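Side-chain contacts in Serine/threonine-protein phosphatase 2A regulatory subunit B'' subunit alpha (PDB 4I5J), which binds calcium through an EF-hand and, as a regulatory subunit of protein phosphatase 2A, might modulate the substrate selectivity, catalytic activity and localization of the catalytic enzyme: residues 58-61 with 62-66; 113-116 with 117-121; 261-264 with 265-269; 178-181 with 182-186; 81-84 with 85-88. All coordinates share one frame; numbering follows the deposited sequence.

Interaction 1 of 5, residues 58-61 with 62-66; sequences SRYI and TTVIQ
One face of the Tyr-60 ring is met by the CG2 methyl of Val-64, one helical turn further on, which sits 3.6 Å from the ring centroid in a CH-pi contact. The methyl is displaced toward the phenol end, and its closest ring atom is CZ, 3.4 Å from Val-64 CG2. With CG anti to the backbone N of Tyr-60 (chi1 171°), the ring leans along the helix to where this methyl stands. Beyond the ring, the phenol OH is hydrogen-bonded to the carbonyl O of Phe-110. All of this lies within helix 54-72 of the EF-hand-like region, where i to i+4 spacing sets side chains above one another; Ile-61 and Ile-65 run side by side in the same way, CG2 of the first 3.8 Å from CD1 of the second, against helix 34-43. The polar flank carries two threonines that bond back to the preceding turn. Thr-63 OG1 reaches Arg-59 O at 2.7 Å, and the Thr-63 amide meets that same oxygen from the opposite face of its carbonyl plane; the hydroxyl also bonds to Tyr-173 OH. Thr-62 OG1 lies 3.1 Å from Ser-58 O, above the carbonyl plane, as a second donor beside the Thr-62 amide.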
loop_
_atom_site.group_PDB
_atom_site.type_symbol
_atom_site.label_atom_id
_atom_site.label_comp_id
_atom_site.label_asym_id
_atom_site.label_seq_id
_atom_site.Cartn_x
_atom_site.Cartn_y
_atom_site.Cartn_z
ATOM N N SER A 58 7.077 2.741 19.512
ATOM C CA SER A 58 7.813 2.138 18.399
ATOM C C SER A 58 6.942 1.867 17.201
ATOM O O SER A 58 7.330 2.182 16.077
ATOM C CB SER A 58 8.476 0.829 18.817
ATOM O OG SER A 58 9.478 1.107 19.761
ATOM N N ARG A 59 5.788 1.250 17.447
ATOM C CA ARG A 59 4.818 0.972 16.401
ATOM C C ARG A 59 4.339 2.229 15.670
ATOM O O ARG A 59 4.119 2.190 14.462
ATOM C CB ARG A 59 3.614 0.228 16.983
ATOM C CG ARG A 59 3.917 -1.198 17.376
ATOM C CD ARG A 59 4.377 -2.005 16.187
ATOM N NE ARG A 59 4.450 -3.424 16.513
ATOM C CZ ARG A 59 5.233 -4.293 15.881
ATOM N NH1 ARG A 59 6.026 -3.889 14.893
ATOM N NH2 ARG A 59 5.231 -5.570 16.245
ATOM N N TYR A 60 4.144 3.324 16.401
ATOM C CA TYR A 60 3.681 4.575 15.787
ATOM C C TYR A 60 4.738 5.106 14.825
ATOM O O TYR A 60 4.443 5.436 13.681
ATOM C CB TYR A 60 3.331 5.632 16.849
ATOM C CG TYR A 60 3.058 6.989 16.250
ATOM C CD1 TYR A 60 1.859 7.255 15.607
ATOM C CD2 TYR A 60 4.016 7.995 16.299
ATOM C CE1 TYR A 60 1.613 8.510 15.030
ATOM C CE2 TYR A 60 3.782 9.249 15.730
ATOM C CZ TYR A 60 2.584 9.501 15.110
ATOM O OH TYR A 60 2.362 10.741 14.559
ATOM N N ILE A 61 5.980 5.160 15.284
ATOM C CA ILE A 61 7.079 5.598 14.445
ATOM C C ILE A 61 7.254 4.707 13.206
ATOM O O ILE A 61 7.390 5.209 12.087
ATOM C CB ILE A 61 8.368 5.691 15.258
ATOM C CG1 ILE A 61 8.227 6.823 16.291
ATOM C CG2 ILE A 61 9.571 5.917 14.334
ATOM C CD1 ILE A 61 9.406 6.943 17.229
ATOM N N THR A 62 7.214 3.393 13.399
ATOM C CA THR A 62 7.295 2.457 12.279
ATOM C C THR A 62 6.188 2.737 11.273
ATOM O O THR A 62 6.404 2.730 10.051
ATOM C CB THR A 62 7.113 1.009 12.775
ATOM O OG1 THR A 62 8.241 0.619 13.568
ATOM C CG2 THR A 62 6.966 0.050 11.589
ATOM N N THR A 63 4.987 2.996 11.798
ATOM C CA THR A 63 3.824 3.184 10.947
ATOM C C THR A 63 3.903 4.497 10.173
ATOM O O THR A 63 3.617 4.523 8.970
ATOM C CB THR A 63 2.538 3.121 11.759
ATOM O OG1 THR A 63 2.456 1.837 12.395
ATOM C CG2 THR A 63 1.331 3.316 10.868
ATOM N N VAL A 64 4.313 5.579 10.841
ATOM C CA VAL A 64 4.446 6.859 10.154
ATOM C C VAL A 64 5.521 6.759 9.080
ATOM O O VAL A 64 5.365 7.285 7.965
ATOM C CB VAL A 64 4.793 8.017 11.113
ATOM C CG1 VAL A 64 5.070 9.317 10.314
ATOM C CG2 VAL A 64 3.667 8.221 12.121
ATOM N N ILE A 65 6.620 6.090 9.406
ATOM C CA ILE A 65 7.666 5.924 8.402
ATOM C C ILE A 65 7.152 5.117 7.190
ATOM O O ILE A 65 7.424 5.491 6.060
ATOM C CB ILE A 65 8.951 5.349 9.003
ATOM C CG1 ILE A 65 9.503 6.348 10.014
ATOM C CG2 ILE A 65 10.004 5.070 7.912
ATOM C CD1 ILE A 65 10.735 5.897 10.723
ATOM N N GLN A 66 6.368 4.054 7.412
ATOM C CA GLN A 66 5.850 3.285 6.282
ATOM C C GLN A 66 4.993 4.197 5.439
ATOM O O GLN A 66 5.087 4.178 4.215
ATOM C CB GLN A 66 5.024 2.055 6.730
ATOM C CG GLN A 66 5.827 0.999 7.450
ATOM C CD GLN A 66 7.247 0.923 6.932
ATOM O OE1 GLN A 66 7.484 0.592 5.768
ATOM N NE2 GLN A 66 8.200 1.260 7.786
#

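Interaction 2 of 5, residues 113-116 with 117-121; sequences EHFY and VIYCK
Phe-115 and Tyr-119, a turn apart on helix 112-125 of the EF-hand pair region, lie side by side and point the same way, with CE1 of Phe-115 4.0 Å from CB of Tyr-119. Next to this pair the sulfur of Cys-120 sits over one face of the Tyr-116 ring, 3.5 Å from its centroid and only 17° off the normal, a cysteine sulfur-aromatic contact. SG is displaced toward the phenol end, coming within 3.4 Å of Tyr-116 CZ. The ring is brought there because its CG is anti to the backbone N (chi1 -171°), while Cys-120 SG turns back beside its own N. The backbone beneath is tied by i to i+4 bonds: Cys-120 N donates to Tyr-116 O at 2.9 Å, and Tyr-119 N to Phe-115 O at 2.8 Å. At the polar edge Lys-121 NZ is salt-bridged to Glu-184. Phe-115 and Tyr-119 pack on Arg-59 of helix 54-72, whereas Ile-118 and Lys-121 lie against Leu-180 of helix 173-184, so helix 112-125 is flanked by both.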
loop_
_atom_site.group_PDB
_atom_site.type_symbol
_atom_site.label_atom_id
_atom_site.label_comp_id
_atom_site.label_asym_id
_atom_site.label_seq_id
_atom_site.Cartn_x
_atom_site.Cartn_y
_atom_site.Cartn_z
ATOM N N GLU A 113 -4.758 8.409 15.395
ATOM C CA GLU A 113 -5.982 7.636 15.190
ATOM C C GLU A 113 -5.836 6.656 14.029
ATOM O O GLU A 113 -6.311 5.516 14.092
ATOM C CB GLU A 113 -7.159 8.569 14.871
ATOM C CG GLU A 113 -7.800 9.255 16.072
ATOM C CD GLU A 113 -8.752 10.390 15.682
ATOM O OE1 GLU A 113 -8.847 10.723 14.478
ATOM O OE2 GLU A 113 -9.405 10.955 16.585
ATOM N N HIS A 114 -5.208 7.107 12.950
ATOM C CA HIS A 114 -5.060 6.252 11.787
ATOM C C HIS A 114 -4.132 5.126 12.163
ATOM O O HIS A 114 -4.369 3.976 11.818
ATOM C CB HIS A 114 -4.464 7.013 10.598
ATOM C CG HIS A 114 -5.441 7.895 9.882
ATOM N ND1 HIS A 114 -5.055 8.793 8.907
ATOM C CD2 HIS A 114 -6.784 8.017 9.995
ATOM C CE1 HIS A 114 -6.118 9.431 8.452
ATOM N NE2 HIS A 114 -7.182 8.980 9.096
ATOM N N PHE A 115 -3.049 5.463 12.860
ATOM C CA PHE A 115 -2.109 4.437 13.276
ATOM C C PHE A 115 -2.798 3.382 14.132
ATOM O O PHE A 115 -2.561 2.187 13.961
ATOM C CB PHE A 115 -0.931 5.026 14.057
ATOM C CG PHE A 115 -0.387 4.092 15.101
ATOM C CD1 PHE A 115 0.363 2.991 14.743
ATOM C CD2 PHE A 115 -0.639 4.313 16.452
ATOM C CE1 PHE A 115 0.852 2.114 15.701
ATOM C CE2 PHE A 115 -0.140 3.442 17.422
ATOM C CZ PHE A 115 0.589 2.343 17.055
ATOM N N TYR A 116 -3.658 3.806 15.051
ATOM C CA TYR A 116 -4.224 2.839 15.984
ATOM C C TYR A 116 -5.211 1.917 15.272
ATOM O O TYR A 116 -5.290 0.728 15.576
ATOM C CB TYR A 116 -4.856 3.535 17.195
ATOM C CG TYR A 116 -5.268 2.585 18.298
ATOM C CD1 TYR A 116 -4.340 1.740 18.910
ATOM C CD2 TYR A 116 -6.582 2.548 18.747
ATOM C CE1 TYR A 116 -4.739 0.863 19.963
ATOM C CE2 TYR A 116 -6.982 1.686 19.766
ATOM C CZ TYR A 116 -6.059 0.848 20.369
ATOM O OH TYR A 116 -6.479 0.009 21.373
ATOM N N VAL A 117 -5.946 2.460 14.304
ATOM C CA VAL A 117 -6.811 1.633 13.464
ATOM C C VAL A 117 -5.982 0.532 12.814
ATOM O O VAL A 117 -6.344 -0.658 12.883
ATOM C CB VAL A 117 -7.538 2.479 12.383
ATOM C CG1 VAL A 117 -8.184 1.581 11.327
ATOM C CG2 VAL A 117 -8.579 3.378 13.033
ATOM N N ILE A 118 -4.858 0.921 12.213
ATOM C CA ILE A 118 -3.953 -0.043 11.566
ATOM C C ILE A 118 -3.411 -1.066 12.577
ATOM O O ILE A 118 -3.381 -2.261 12.300
ATOM C CB ILE A 118 -2.776 0.673 10.873
ATOM C CG1 ILE A 118 -3.290 1.615 9.796
ATOM C CG2 ILE A 118 -1.816 -0.327 10.222
ATOM C CD1 ILE A 118 -2.191 2.421 9.134
ATOM N N TYR A 119 -3.006 -0.604 13.760
ATOM C CA TYR A 119 -2.477 -1.509 14.782
ATOM C C TYR A 119 -3.502 -2.549 15.223
ATOM O O TYR A 119 -3.184 -3.732 15.368
ATOM C CB TYR A 119 -1.959 -0.738 16.015
ATOM C CG TYR A 119 -1.334 -1.656 17.053
ATOM C CD1 TYR A 119 0.041 -1.866 17.074
ATOM C CD2 TYR A 119 -2.117 -2.345 17.992
ATOM C CE1 TYR A 119 0.627 -2.712 18.007
ATOM C CE2 TYR A 119 -1.531 -3.204 18.919
ATOM C CZ TYR A 119 -0.158 -3.375 18.917
ATOM O OH TYR A 119 0.440 -4.226 19.811
ATOM N N CYS A 120 -4.727 -2.115 15.488
ATOM C CA CYS A 120 -5.750 -3.062 15.924
ATOM C C CYS A 120 -6.078 -4.095 14.870
ATOM O O CYS A 120 -6.347 -5.262 15.192
ATOM C CB CYS A 120 -7.021 -2.337 16.357
ATOM S SG CYS A 120 -6.716 -1.305 17.819
ATOM N N LYS A 121 -6.075 -3.666 13.610
ATOM C CA LYS A 121 -6.346 -4.587 12.533
ATOM C C LYS A 121 -5.232 -5.613 12.444
ATOM O O LYS A 121 -5.503 -6.797 12.262
ATOM C CB LYS A 121 -6.556 -3.857 11.211
ATOM C CG LYS A 121 -7.960 -3.258 11.093
ATOM C CD LYS A 121 -8.115 -2.465 9.801
ATOM C CE LYS A 121 -9.495 -1.830 9.699
ATOM N NZ LYS A 121 -9.557 -0.825 8.588
#

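Interaction 3 of 5, residues 261-264 with 265-269; sequences RMAH and IFYDT
Ile-265 meets both Met-262 and His-264 in the first turn of helix 263-271, which follows helix 254-260 close to the calcium-binding EF-hand. Its CB stands 3.4 Å from Met-262 O, the carbonyl of the N-cap residue. From there CG1, anti to the carbonyl carbon (chi1 -67°), passes over one face of the His-264 imidazole, 4.0 Å from the ring centroid in a CH-pi contact, with the ring atoms NE2 and CD2 nearest. The tip, CD1, ends on Met-262 CG at 3.6 Å, the two side chains lying alongside each other. The histidine takes part because its CG stands between its backbone N and carbonyl carbon (chi1 58°), which sets one face of the imidazole over Ile-265 N. On another side of the helix the Ala-263 methyl touches the Tyr-267 ring at CE1, and Tyr-267 and Phe-266 both reach Met-199 of helix 189-199, the helix leading into the calcium loop; Phe-266 lies about 11 Å from the bound calcium ion, side chain to metal. Met-262 O gathers two amides: Phe-266 N lies in its carbonyl plane, whereas Ile-265 N, bent to 131° at the hydrogen, comes from above it. One turn on, Ile-265 O likewise accepts from both Thr-269 N and the hydroxyl OG1, the latter at 2.7 Å.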
loop_
_atom_site.group_PDB
_atom_site.type_symbol
_atom_site.label_atom_id
_atom_site.label_comp_id
_atom_site.label_asym_id
_atom_site.label_seq_id
_atom_site.Cartn_x
_atom_site.Cartn_y
_atom_site.Cartn_z
ATOM N N ARG A 261 -8.351 5.714 -14.885
ATOM C CA ARG A 261 -8.956 6.234 -13.659
ATOM C C ARG A 261 -9.964 5.273 -13.009
ATOM O O ARG A 261 -10.619 5.627 -12.045
ATOM C CB ARG A 261 -9.550 7.635 -13.889
ATOM C CG ARG A 261 -8.504 8.651 -14.362
ATOM C CD ARG A 261 -9.087 9.720 -15.284
ATOM N NE ARG A 261 -9.640 10.858 -14.548
ATOM C CZ ARG A 261 -9.991 12.018 -15.104
ATOM N NH1 ARG A 261 -9.844 12.208 -16.411
ATOM N NH2 ARG A 261 -10.483 12.994 -14.350
ATOM N N MET A 262 -10.054 4.047 -13.513
ATOM C CA MET A 262 -10.980 3.055 -12.957
ATOM C C MET A 262 -10.286 1.784 -12.456
ATOM O O MET A 262 -10.918 0.722 -12.319
ATOM C CB MET A 262 -12.053 2.690 -13.991
ATOM C CG MET A 262 -13.459 3.164 -13.626
ATOM S SD MET A 262 -13.583 4.949 -13.375
ATOM C CE MET A 262 -13.245 5.570 -15.022
ATOM N N ALA A 263 -8.993 1.906 -12.159
ATOM C CA ALA A 263 -8.172 0.762 -11.779
ATOM C C ALA A 263 -8.795 -0.059 -10.659
ATOM O O ALA A 263 -8.672 -1.282 -10.639
ATOM C CB ALA A 263 -6.778 1.216 -11.391
ATOM N N HIS A 264 -9.480 0.611 -9.735
ATOM C CA HIS A 264 -10.042 -0.072 -8.577
ATOM C C HIS A 264 -11.151 -1.030 -8.970
ATOM O O HIS A 264 -11.317 -2.087 -8.356
ATOM C CB HIS A 264 -10.542 0.934 -7.528
ATOM C CG HIS A 264 -11.578 1.884 -8.037
ATOM N ND1 HIS A 264 -11.274 2.933 -8.881
ATOM C CD2 HIS A 264 -12.910 1.958 -7.812
ATOM C CE1 HIS A 264 -12.376 3.603 -9.164
ATOM N NE2 HIS A 264 -13.384 3.030 -8.529
ATOM N N ILE A 265 -11.906 -0.663 -9.996
ATOM C CA ILE A 265 -12.962 -1.530 -10.497
ATOM C C ILE A 265 -12.368 -2.760 -11.160
ATOM O O ILE A 265 -12.779 -3.889 -10.871
ATOM C CB ILE A 265 -13.860 -0.788 -11.479
ATOM C CG1 ILE A 265 -14.634 0.303 -10.733
ATOM C CG2 ILE A 265 -14.817 -1.744 -12.137
ATOM C CD1 ILE A 265 -15.598 1.061 -11.620
ATOM N N PHE A 266 -11.405 -2.527 -12.048
ATOM C CA PHE A 266 -10.610 -3.583 -12.680
ATOM C C PHE A 266 -10.105 -4.568 -11.619
ATOM O O PHE A 266 -10.405 -5.764 -11.654
ATOM C CB PHE A 266 -9.429 -2.922 -13.402
ATOM C CG PHE A 266 -8.541 -3.876 -14.172
ATOM C CD1 PHE A 266 -8.883 -4.294 -15.446
ATOM C CD2 PHE A 266 -7.342 -4.306 -13.641
ATOM C CE1 PHE A 266 -8.058 -5.143 -16.161
ATOM C CE2 PHE A 266 -6.514 -5.159 -14.355
ATOM C CZ PHE A 266 -6.870 -5.574 -15.606
ATOM N N TYR A 267 -9.396 -4.047 -10.628
ATOM C CA TYR A 267 -8.854 -4.881 -9.553
ATOM C C TYR A 267 -9.900 -5.713 -8.774
ATOM O O TYR A 267 -9.715 -6.915 -8.550
ATOM C CB TYR A 267 -8.008 -4.019 -8.597
ATOM C CG TYR A 267 -6.720 -3.500 -9.227
ATOM C CD1 TYR A 267 -6.230 -2.242 -8.915
ATOM C CD2 TYR A 267 -5.989 -4.282 -10.117
ATOM C CE1 TYR A 267 -5.065 -1.773 -9.468
ATOM C CE2 TYR A 267 -4.811 -3.817 -10.684
ATOM C CZ TYR A 267 -4.358 -2.560 -10.362
ATOM O OH TYR A 267 -3.183 -2.083 -10.907
ATOM N N ASP A 268 -10.986 -5.084 -8.351
ATOM C CA ASP A 268 -12.059 -5.806 -7.659
ATOM C C ASP A 268 -12.598 -6.947 -8.507
ATOM O O ASP A 268 -12.837 -8.053 -8.021
ATOM C CB ASP A 268 -13.207 -4.854 -7.297
ATOM C CG ASP A 268 -12.814 -3.843 -6.237
ATOM O OD1 ASP A 268 -11.875 -4.121 -5.447
ATOM O OD2 ASP A 268 -13.448 -2.767 -6.196
ATOM N N THR A 269 -12.781 -6.659 -9.786
ATOM C CA THR A 269 -13.323 -7.610 -10.727
ATOM C C THR A 269 -12.469 -8.874 -10.754
ATOM O O THR A 269 -12.995 -9.965 -10.889
ATOM C CB THR A 269 -13.392 -6.965 -12.120
ATOM O OG1 THR A 269 -14.271 -5.834 -12.072
ATOM C CG2 THR A 269 -13.880 -7.940 -13.164
#

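Interaction 4 of 5, residues 178-181 with 182-186; sequences WFLI and SEEDK
Trp-178 opens the final turns of helix 173-184, in the EF-hand pair region, by offering its carbonyl to Ser-182. The hydroxyl OG lies 2.8 Å and the amide N of Ser-182 3.1 Å from Trp-178 O, from opposite faces of the carbonyl plane, and two donors thus grip one oxygen. OG is anti to the carbonyl carbon of Ser-182 (chi1 -64°), which turns it back toward the preceding turn; it also bonds to Tyr-70 OH of helix 54-72. Without the hydroxyl, as with an alanine here, Trp-178 O would probably keep only the amide of this pair and Tyr-70 OH would lose its serine partner. Phe-179 comes next: one ring face is covered near its rim by Glu-183 CB, 4.3 Å from the centroid, in a CH-pi contact. Glu-183 CG lies 3.9 Å from Phe-179 CZ; the chain bends at chi2 (-93°), and the ring and carboxylate planes are 30° apart. The amide of Glu-183 donates to Phe-179 O. Leu-180 follows, its CD2 methyl lying against the Glu-184 carboxylate, 3.4 Å from Glu-184 OE1; the other oxygen, OE2, is salt-bridged to Lys-121 of helix 112-125. Ile-181 ends the segment where the chain leaves the helix, its carbonyl O accepting from Asp-185 N at 3.0 Å.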
loop_
_atom_site.group_PDB
_atom_site.type_symbol
_atom_site.label_atom_id
_atom_site.label_comp_id
_atom_site.label_asym_id
_atom_site.label_seq_id
_atom_site.Cartn_x
_atom_site.Cartn_y
_atom_site.Cartn_z
ATOM N N TRP A 178 1.434 -1.452 4.286
ATOM C CA TRP A 178 1.306 -1.255 2.836
ATOM C C TRP A 178 0.129 -2.012 2.288
ATOM O O TRP A 178 -0.632 -1.484 1.475
ATOM C CB TRP A 178 2.569 -1.755 2.127
ATOM C CG TRP A 178 3.741 -0.848 2.314
ATOM C CD1 TRP A 178 4.417 -0.619 3.479
ATOM C CD2 TRP A 178 4.384 -0.050 1.315
ATOM N NE1 TRP A 178 5.434 0.273 3.270
ATOM C CE2 TRP A 178 5.437 0.646 1.952
ATOM C CE3 TRP A 178 4.172 0.159 -0.050
ATOM C CZ2 TRP A 178 6.286 1.509 1.275
ATOM C CZ3 TRP A 178 5.018 1.043 -0.729
ATOM C CH2 TRP A 178 6.062 1.701 -0.059
ATOM N N PHE A 179 -0.011 -3.269 2.706
ATOM C CA PHE A 179 -1.188 -4.037 2.349
ATOM C C PHE A 179 -2.467 -3.317 2.767
ATOM O O PHE A 179 -3.338 -3.066 1.934
ATOM C CB PHE A 179 -1.183 -5.432 2.991
ATOM C CG PHE A 179 -2.506 -6.123 2.883
ATOM C CD1 PHE A 179 -2.880 -6.739 1.696
ATOM C CD2 PHE A 179 -3.404 -6.119 3.949
ATOM C CE1 PHE A 179 -4.116 -7.353 1.572
ATOM C CE2 PHE A 179 -4.649 -6.736 3.838
ATOM C CZ PHE A 179 -5.007 -7.353 2.653
ATOM N N LEU A 180 -2.593 -2.994 4.055
ATOM C CA LEU A 180 -3.840 -2.404 4.547
ATOM C C LEU A 180 -4.221 -1.138 3.772
ATOM O O LEU A 180 -5.367 -1.014 3.326
ATOM C CB LEU A 180 -3.772 -2.117 6.052
ATOM C CG LEU A 180 -5.056 -1.644 6.745
ATOM C CD1 LEU A 180 -4.941 -1.770 8.266
ATOM C CD2 LEU A 180 -5.356 -0.195 6.458
ATOM N N ILE A 181 -3.277 -0.203 3.632
ATOM C CA ILE A 181 -3.553 1.052 2.933
ATOM C C ILE A 181 -3.992 0.793 1.491
ATOM O O ILE A 181 -4.909 1.442 0.971
ATOM C CB ILE A 181 -2.341 1.998 2.979
ATOM C CG1 ILE A 181 -2.034 2.363 4.437
ATOM C CG2 ILE A 181 -2.610 3.265 2.160
ATOM C CD1 ILE A 181 -0.776 3.190 4.616
ATOM N N SER A 182 -3.361 -0.194 0.858
ATOM C CA SER A 182 -3.623 -0.478 -0.545
ATOM C C SER A 182 -4.946 -1.197 -0.730
ATOM O O SER A 182 -5.606 -1.046 -1.761
ATOM C CB SER A 182 -2.475 -1.306 -1.120
ATOM O OG SER A 182 -1.283 -0.530 -1.082
ATOM N N GLU A 183 -5.330 -1.994 0.267
ATOM C CA GLU A 183 -6.565 -2.752 0.170
ATOM C C GLU A 183 -7.766 -1.819 0.357
ATOM O O GLU A 183 -8.790 -1.948 -0.318
ATOM C CB GLU A 183 -6.568 -3.897 1.183
ATOM C CG GLU A 183 -7.593 -4.991 0.894
ATOM C CD GLU A 183 -8.892 -4.748 1.621
ATOM O OE1 GLU A 183 -9.839 -5.541 1.427
ATOM O OE2 GLU A 183 -8.963 -3.767 2.396
ATOM N N GLU A 184 -7.610 -0.839 1.232
ATOM C CA GLU A 184 -8.695 0.088 1.520
ATOM C C GLU A 184 -8.824 1.219 0.512
ATOM O O GLU A 184 -9.922 1.719 0.285
ATOM C CB GLU A 184 -8.533 0.649 2.932
ATOM C CG GLU A 184 -8.454 -0.460 3.969
ATOM C CD GLU A 184 -8.664 0.027 5.393
ATOM O OE1 GLU A 184 -8.309 1.196 5.690
ATOM O OE2 GLU A 184 -9.188 -0.765 6.213
ATOM N N ASP A 185 -7.704 1.621 -0.086
ATOM C CA ASP A 185 -7.701 2.737 -1.028
ATOM C C ASP A 185 -7.071 2.360 -2.368
ATOM O O ASP A 185 -5.863 2.476 -2.530
ATOM C CB ASP A 185 -6.922 3.907 -0.422
ATOM C CG ASP A 185 -6.851 5.105 -1.353
ATOM O OD1 ASP A 185 -7.601 5.126 -2.363
ATOM O OD2 ASP A 185 -6.054 6.034 -1.062
ATOM N N LYS A 186 -7.865 1.934 -3.343
ATOM C CA LYS A 186 -7.278 1.602 -4.639
ATOM C C LYS A 186 -7.278 2.795 -5.596
ATOM O O LYS A 186 -7.266 2.609 -6.813
ATOM C CB LYS A 186 -7.967 0.387 -5.289
ATOM C CG LYS A 186 -7.749 -0.940 -4.580
ATOM C CD LYS A 186 -8.427 -2.088 -5.295
ATOM C CE LYS A 186 -8.417 -3.369 -4.459
ATOM N NZ LYS A 186 -9.193 -3.278 -3.156
#

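Interaction 5 of 5, residues 81-84 with 85-88; sequences TSTE and IRKS
A capping box starts the short helix 82-86 in the EF-hand-like region, and Arg-86 and Lys-87 reach back from its end to Ser-82 and Thr-83. Thr-81, the N-cap, accepts the Glu-84 amide on OG1 at 3.2 Å; in return Thr-81 N donates to Glu-84 OE1, which it meets from above the carboxylate plane. Glu-84 has further partners in Asn-73 and Ser-75, which fix its carboxylate from outside the turn. Across the segments, Ile-85 N bonds to Thr-81 O and Arg-86 N to Ser-82 O. The Arg-86 chain bends at chi3 (-51°), bringing one face of its guanidinium back over the backbone of Ser-82 and Thr-83. Its NH2 comes within 3.2 Å of Ser-82 OG, while NE is salt-bridged to Asp-11. Alongside, the extended Lys-87 chain lays CE 3.6 Å from Thr-83 CG2. At the far end Ile-85 O receives both the amide and the hydroxyl of Ser-88 from the same face of its plane, OG at 2.8 Å; OG also bonds to Phe-90 N. Replacing Ser-88 by alanine would probably take the second donor from Ile-85 O and leave Phe-90 N without this acceptor. The chemistry implies that side-chain groups supplement the backbone at both ends, Thr-81 OG1 and Glu-84 OE1 at the start and Ser-88 OG at the finish, with Arg-86 and Lys-87, both exposed, lying over Ser-82 and Thr-83.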
loop_
_atom_site.group_PDB
_atom_site.type_symbol
_atom_site.label_atom_id
_atom_site.label_comp_id
_atom_site.label_asym_id
_atom_site.label_seq_id
_atom_site.Cartn_x
_atom_site.Cartn_y
_atom_site.Cartn_z
ATOM N N THR A 81 14.449 10.376 -2.691
ATOM C CA THR A 81 15.254 11.397 -3.354
ATOM C C THR A 81 14.624 12.772 -3.152
ATOM O O THR A 81 13.482 12.888 -2.697
ATOM C CB THR A 81 15.317 11.154 -4.864
ATOM O OG1 THR A 81 13.981 11.104 -5.382
ATOM C CG2 THR A 81 16.038 9.833 -5.199
ATOM N N SER A 82 15.358 13.821 -3.502
ATOM C CA SER A 82 14.816 15.170 -3.385
ATOM C C SER A 82 13.654 15.361 -4.351
ATOM O O SER A 82 12.693 16.087 -4.042
ATOM C CB SER A 82 15.893 16.220 -3.636
ATOM O OG SER A 82 16.378 16.098 -4.959
ATOM N N THR A 83 13.738 14.708 -5.510
ATOM C CA THR A 83 12.665 14.767 -6.510
ATOM C C THR A 83 11.378 14.219 -5.915
ATOM O O THR A 83 10.306 14.822 -6.046
ATOM C CB THR A 83 12.999 13.943 -7.783
ATOM O OG1 THR A 83 14.210 14.427 -8.363
ATOM C CG2 THR A 83 11.908 14.073 -8.800
ATOM N N GLU A 84 11.499 13.090 -5.225
ATOM C CA GLU A 84 10.343 12.476 -4.595
ATOM C C GLU A 84 9.749 13.354 -3.503
ATOM O O GLU A 84 8.527 13.442 -3.367
ATOM C CB GLU A 84 10.690 11.079 -4.081
ATOM C CG GLU A 84 10.989 10.139 -5.243
ATOM C CD GLU A 84 11.380 8.755 -4.789
ATOM O OE1 GLU A 84 11.838 8.617 -3.629
ATOM O OE2 GLU A 84 11.231 7.813 -5.587
ATOM N N ILE A 85 10.594 14.032 -2.737
ATOM C CA ILE A 85 10.064 14.904 -1.711
ATOM C C ILE A 85 9.379 16.108 -2.332
ATOM O O ILE A 85 8.305 16.547 -1.875
ATOM C CB ILE A 85 11.144 15.351 -0.737
ATOM C CG1 ILE A 85 11.604 14.156 0.078
ATOM C CG2 ILE A 85 10.592 16.400 0.228
ATOM C CD1 ILE A 85 12.619 14.488 1.089
ATOM N N ARG A 86 9.997 16.621 -3.391
ATOM C CA ARG A 86 9.525 17.822 -4.078
ATOM C C ARG A 86 8.140 17.595 -4.680
ATOM O O ARG A 86 7.327 18.510 -4.730
ATOM C CB ARG A 86 10.529 18.192 -5.168
ATOM C CG ARG A 86 10.343 19.536 -5.835
ATOM C CD ARG A 86 11.394 19.696 -6.948
ATOM N NE ARG A 86 12.737 19.420 -6.445
ATOM C CZ ARG A 86 13.615 18.605 -7.022
ATOM N NH1 ARG A 86 13.306 17.968 -8.151
ATOM N NH2 ARG A 86 14.812 18.428 -6.465
ATOM N N LYS A 87 7.857 16.373 -5.126
ATOM C CA LYS A 87 6.528 16.062 -5.679
ATOM C C LYS A 87 5.483 15.640 -4.636
ATOM O O LYS A 87 4.332 15.375 -4.974
ATOM C CB LYS A 87 6.634 15.002 -6.775
ATOM C CG LYS A 87 7.382 15.484 -8.021
ATOM C CD LYS A 87 7.784 14.312 -8.909
ATOM C CE LYS A 87 8.586 14.797 -10.116
ATOM N NZ LYS A 87 8.977 13.677 -11.021
ATOM N N SER A 88 5.876 15.618 -3.366
ATOM C CA SER A 88 4.981 15.209 -2.288
ATOM C C SER A 88 4.565 16.396 -1.424
ATOM O O SER A 88 5.102 17.486 -1.568
ATOM C CB SER A 88 5.686 14.183 -1.394
ATOM O OG SER A 88 6.567 14.837 -0.492
#

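How the interactions relate
From the N terminus the order is interaction 1, interaction 5, interaction 2, interaction 4 and interaction 3. Each joins adjoining stretches, so none closes a long loop, and none nests in or crosses another; they stand in series. Ties between them come from the fold. Helix 54-72 (interaction 1) packs on helix 112-125 (interaction 2) through Arg-59 and Thr-63 with Phe-115, and reaches helix 173-184 (interaction 4) through a probable hydrogen bond between Gln-66 and Trp-178. Interaction 2 joins interaction 4 by Lys-121 and Glu-184. Just past helix 173-184, Lys-186 packs on His-264 and Tyr-267 of helix 263-271 (interaction 3), which lies against the helix leading into the calcium loop. Interaction 5 touches none of the others.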